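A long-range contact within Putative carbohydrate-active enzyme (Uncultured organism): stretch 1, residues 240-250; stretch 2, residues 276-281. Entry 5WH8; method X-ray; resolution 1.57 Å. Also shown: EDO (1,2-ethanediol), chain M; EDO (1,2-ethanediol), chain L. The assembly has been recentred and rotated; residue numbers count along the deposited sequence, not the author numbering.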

# COMPACT_ATOMS: atom_id res chain seq x y z
N THR A 240 12.53 0.46 7.91
CA THR A 240 13.47 1.12 8.80
C THR A 240 14.88 0.53 8.68
O THR A 240 15.80 0.95 9.37
CB THR A 240 13.01 0.97 10.25
OG1 THR A 240 12.89 -0.43 10.53
CG2 THR A 240 11.67 1.65 10.48
N THR A 241 15.01 -0.48 7.84
CA THR A 241 16.24 -1.23 7.62
C THR A 241 16.83 -0.89 6.26
O THR A 241 16.29 -0.06 5.51
CB THR A 241 15.94 -2.74 7.68
OG1 THR A 241 14.95 -3.02 6.69
CG2 THR A 241 15.44 -3.15 9.04
N GLN A 242 17.95 -1.53 5.91
CA GLN A 242 18.34 -1.62 4.52
C GLN A 242 17.27 -2.37 3.70
O GLN A 242 16.39 -3.07 4.25
CB GLN A 242 19.70 -2.31 4.39
CG GLN A 242 20.84 -1.52 5.05
CD GLN A 242 22.18 -2.15 4.82
OE1 GLN A 242 22.87 -2.56 5.78
NE2 GLN A 242 22.59 -2.23 3.58
N ALA A 243 17.35 -2.24 2.38
CA ALA A 243 16.32 -2.77 1.50
C ALA A 243 16.05 -4.28 1.55
O ALA A 243 14.99 -4.73 1.12
CB ALA A 243 16.64 -2.36 0.07
N SER A 244 16.99 -5.08 2.08
CA SER A 244 16.77 -6.51 2.25
C SER A 244 15.75 -6.85 3.32
O SER A 244 15.25 -7.96 3.37
CB SER A 244 18.08 -7.19 2.63
OG SER A 244 18.52 -6.65 3.86
N GLY A 245 15.48 -5.91 4.22
CA GLY A 245 14.53 -6.13 5.30
C GLY A 245 15.11 -6.67 6.59
O GLY A 245 14.33 -6.94 7.53
N ASP A 246 16.43 -6.81 6.68
CA ASP A 246 17.08 -7.30 7.91
C ASP A 246 18.35 -6.48 8.17
O ASP A 246 18.76 -5.68 7.33
CB ASP A 246 17.38 -8.82 7.79
CG ASP A 246 17.57 -9.51 9.14
OD1 ASP A 246 17.36 -8.90 10.22
OD2 ASP A 246 17.91 -10.73 9.10
N GLY A 247 18.95 -6.67 9.35
CA GLY A 247 20.18 -5.99 9.70
C GLY A 247 19.90 -4.88 10.69
O GLY A 247 18.97 -4.96 11.50
N GLY A 248 20.70 -3.82 10.64
CA GLY A 248 20.50 -2.70 11.54
C GLY A 248 19.22 -1.94 11.27
O GLY A 248 18.63 -2.07 10.20
N VAL A 249 18.78 -1.17 12.26
CA VAL A 249 17.65 -0.23 12.08
C VAL A 249 18.24 1.17 12.06
O VAL A 249 19.23 1.47 12.74
CB VAL A 249 16.56 -0.35 13.18
CG1 VAL A 249 15.76 -1.66 12.99
CG2 VAL A 249 17.18 -0.28 14.56
N TYR A 250 17.64 2.01 11.23
CA TYR A 250 18.14 3.35 10.93
C TYR A 250 17.07 4.40 11.20
O TYR A 250 16.49 4.99 10.29
CB TYR A 250 18.60 3.40 9.47
CG TYR A 250 19.75 2.47 9.15
CD1 TYR A 250 19.56 1.11 8.95
CD2 TYR A 250 21.04 2.97 9.03
CE1 TYR A 250 20.62 0.27 8.65
CE2 TYR A 250 22.10 2.13 8.73
CZ TYR A 250 21.89 0.79 8.55
OH TYR A 250 22.95 -0.05 8.23
N LYS A 276 8.22 -12.71 11.36
CA LYS A 276 9.47 -13.26 10.82
C LYS A 276 10.67 -12.71 11.61
O LYS A 276 10.68 -11.53 11.96
CB LYS A 276 9.59 -12.90 9.33
CG LYS A 276 10.74 -13.58 8.59
CD LYS A 276 10.62 -13.36 7.11
CE LYS A 276 11.75 -14.03 6.32
NZ LYS A 276 11.96 -15.43 6.79
N PRO A 277 11.70 -13.54 11.88
CA PRO A 277 12.83 -13.04 12.66
C PRO A 277 13.81 -12.23 11.80
O PRO A 277 14.97 -12.59 11.62
CB PRO A 277 13.46 -14.32 13.24
CG PRO A 277 13.08 -15.39 12.33
CD PRO A 277 11.77 -15.00 11.68
N GLU A 278 13.32 -11.10 11.29
CA GLU A 278 14.16 -10.12 10.59
C GLU A 278 13.79 -8.75 11.14
O GLU A 278 12.65 -8.53 11.57
CB GLU A 278 13.96 -10.16 9.06
CG GLU A 278 12.51 -9.90 8.62
CD GLU A 278 12.26 -10.18 7.14
OE1 GLU A 278 13.13 -10.79 6.48
OE2 GLU A 278 11.18 -9.80 6.64
N SER A 279 14.73 -7.80 11.13
CA SER A 279 14.54 -6.59 11.91
C SER A 279 13.45 -5.66 11.38
O SER A 279 12.95 -4.83 12.16
CB SER A 279 15.85 -5.82 12.03
OG SER A 279 16.40 -5.59 10.77
N SER A 280 13.05 -5.78 10.10
CA SER A 280 11.95 -4.94 9.58
C SER A 280 10.57 -5.44 10.02
O SER A 280 9.58 -4.70 9.98
CB SER A 280 12.00 -4.85 8.05
OG SER A 280 11.69 -6.08 7.42
N ALA A 281 10.51 -6.70 10.48
CA ALA A 281 9.24 -7.26 10.96
C ALA A 281 8.81 -6.54 12.23
O ALA A 281 9.63 -6.36 13.15
CB ALA A 281 9.39 -8.77 11.22
C1 EDO M . 11.50 -9.29 3.09
O1 EDO M . 11.36 -8.80 4.43
C2 EDO M . 12.24 -10.64 2.99
O2 EDO M . 11.89 -11.55 4.05
C1 EDO L . 10.66 -5.86 1.00
O1 EDO L . 11.88 -6.02 1.75
C2 EDO L . 10.69 -6.87 -0.14
O2 EDO L . 10.09 -6.28 -1.32
O HOH W 1 15.44 -10.12 5.25
O HOH W 2 17.82 -12.65 10.98

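Irregular loops can be fastened to one another when their backbone donors and acceptors fall at the right places. The contact between residues 240-250 and 276-281 is a compact example. Neither stretch forms regular helix or strand, but each contains a type I beta turn: Gln242 to Gly245 in the first, closed by Gly245 N to Gln242 O at 3.0 Å, and Glu278 to Ala281 in the second, closed by Ala281 N to Glu278 O, also at 3.0 Å. The stretches come together just where the first turn ends, with the CA atoms of Asp246 and Ser279 4.8 Å apart and those of Gly245 and Ser280 5.1 Å apart. Gly245 adopts a positive phi of 91°, a conformation in which a CB would be jammed against the preceding carbonyl oxygen; the bare backbone also leaves space for Ser280 OG, which would lie only 3.3 Å from such an atom.

The carbonyl of Gly245 is the first anchor. Gly245 O accepts two hydrogen bonds from a single residue, one from Ser280 N at 3.1 Å and one from Ser280 OG at 2.8 Å, so that backbone and side chain grip the same acceptor. Asp246 supplies the second. Although its CA-to-CB bond points sideways, the carboxylate reaches the other stretch, and Asp246 OD1 accepts a hydrogen bond from Ser279 N at 3.0 Å. Gly247 N also donates to Asp246 OD1 at 2.9 Å, so this oxygen accepts from both stretches, weakly from its own.

Ser279, which has the largest area covered by the opposing stretch, completes the pattern. Its CA-to-CB bond points toward the first stretch, and Ser279 OG donates to Gly247 O at 2.7 Å. Two carbon atoms pack against Ser279: Thr241 CG2 lies 3.1 Å from Ser279 OG, a close contact without hydrogen bonding, while Val249 CG1 approaches Ser279 CB at 4.3 Å.

Solvent extends the network. The O of water 1 donates to both Ser244 O (2.9 Å) and Glu278 OE1 (2.7 Å); the O of water 2 bridges Asp246 OD2 (2.7 Å) and Pro277 O (2.9 Å). Glu278 also binds an ethanediol, probably from the crystallisation liquor: EDO (chain M) O2 donates to Glu278 OE1 at 2.8 Å, and EDO (chain M) O1 donates a very short hydrogen bond of 2.4 Å to Glu278 OE2. The general lesson is that short polar side chains can join irregular loops by capturing backbone groups directly.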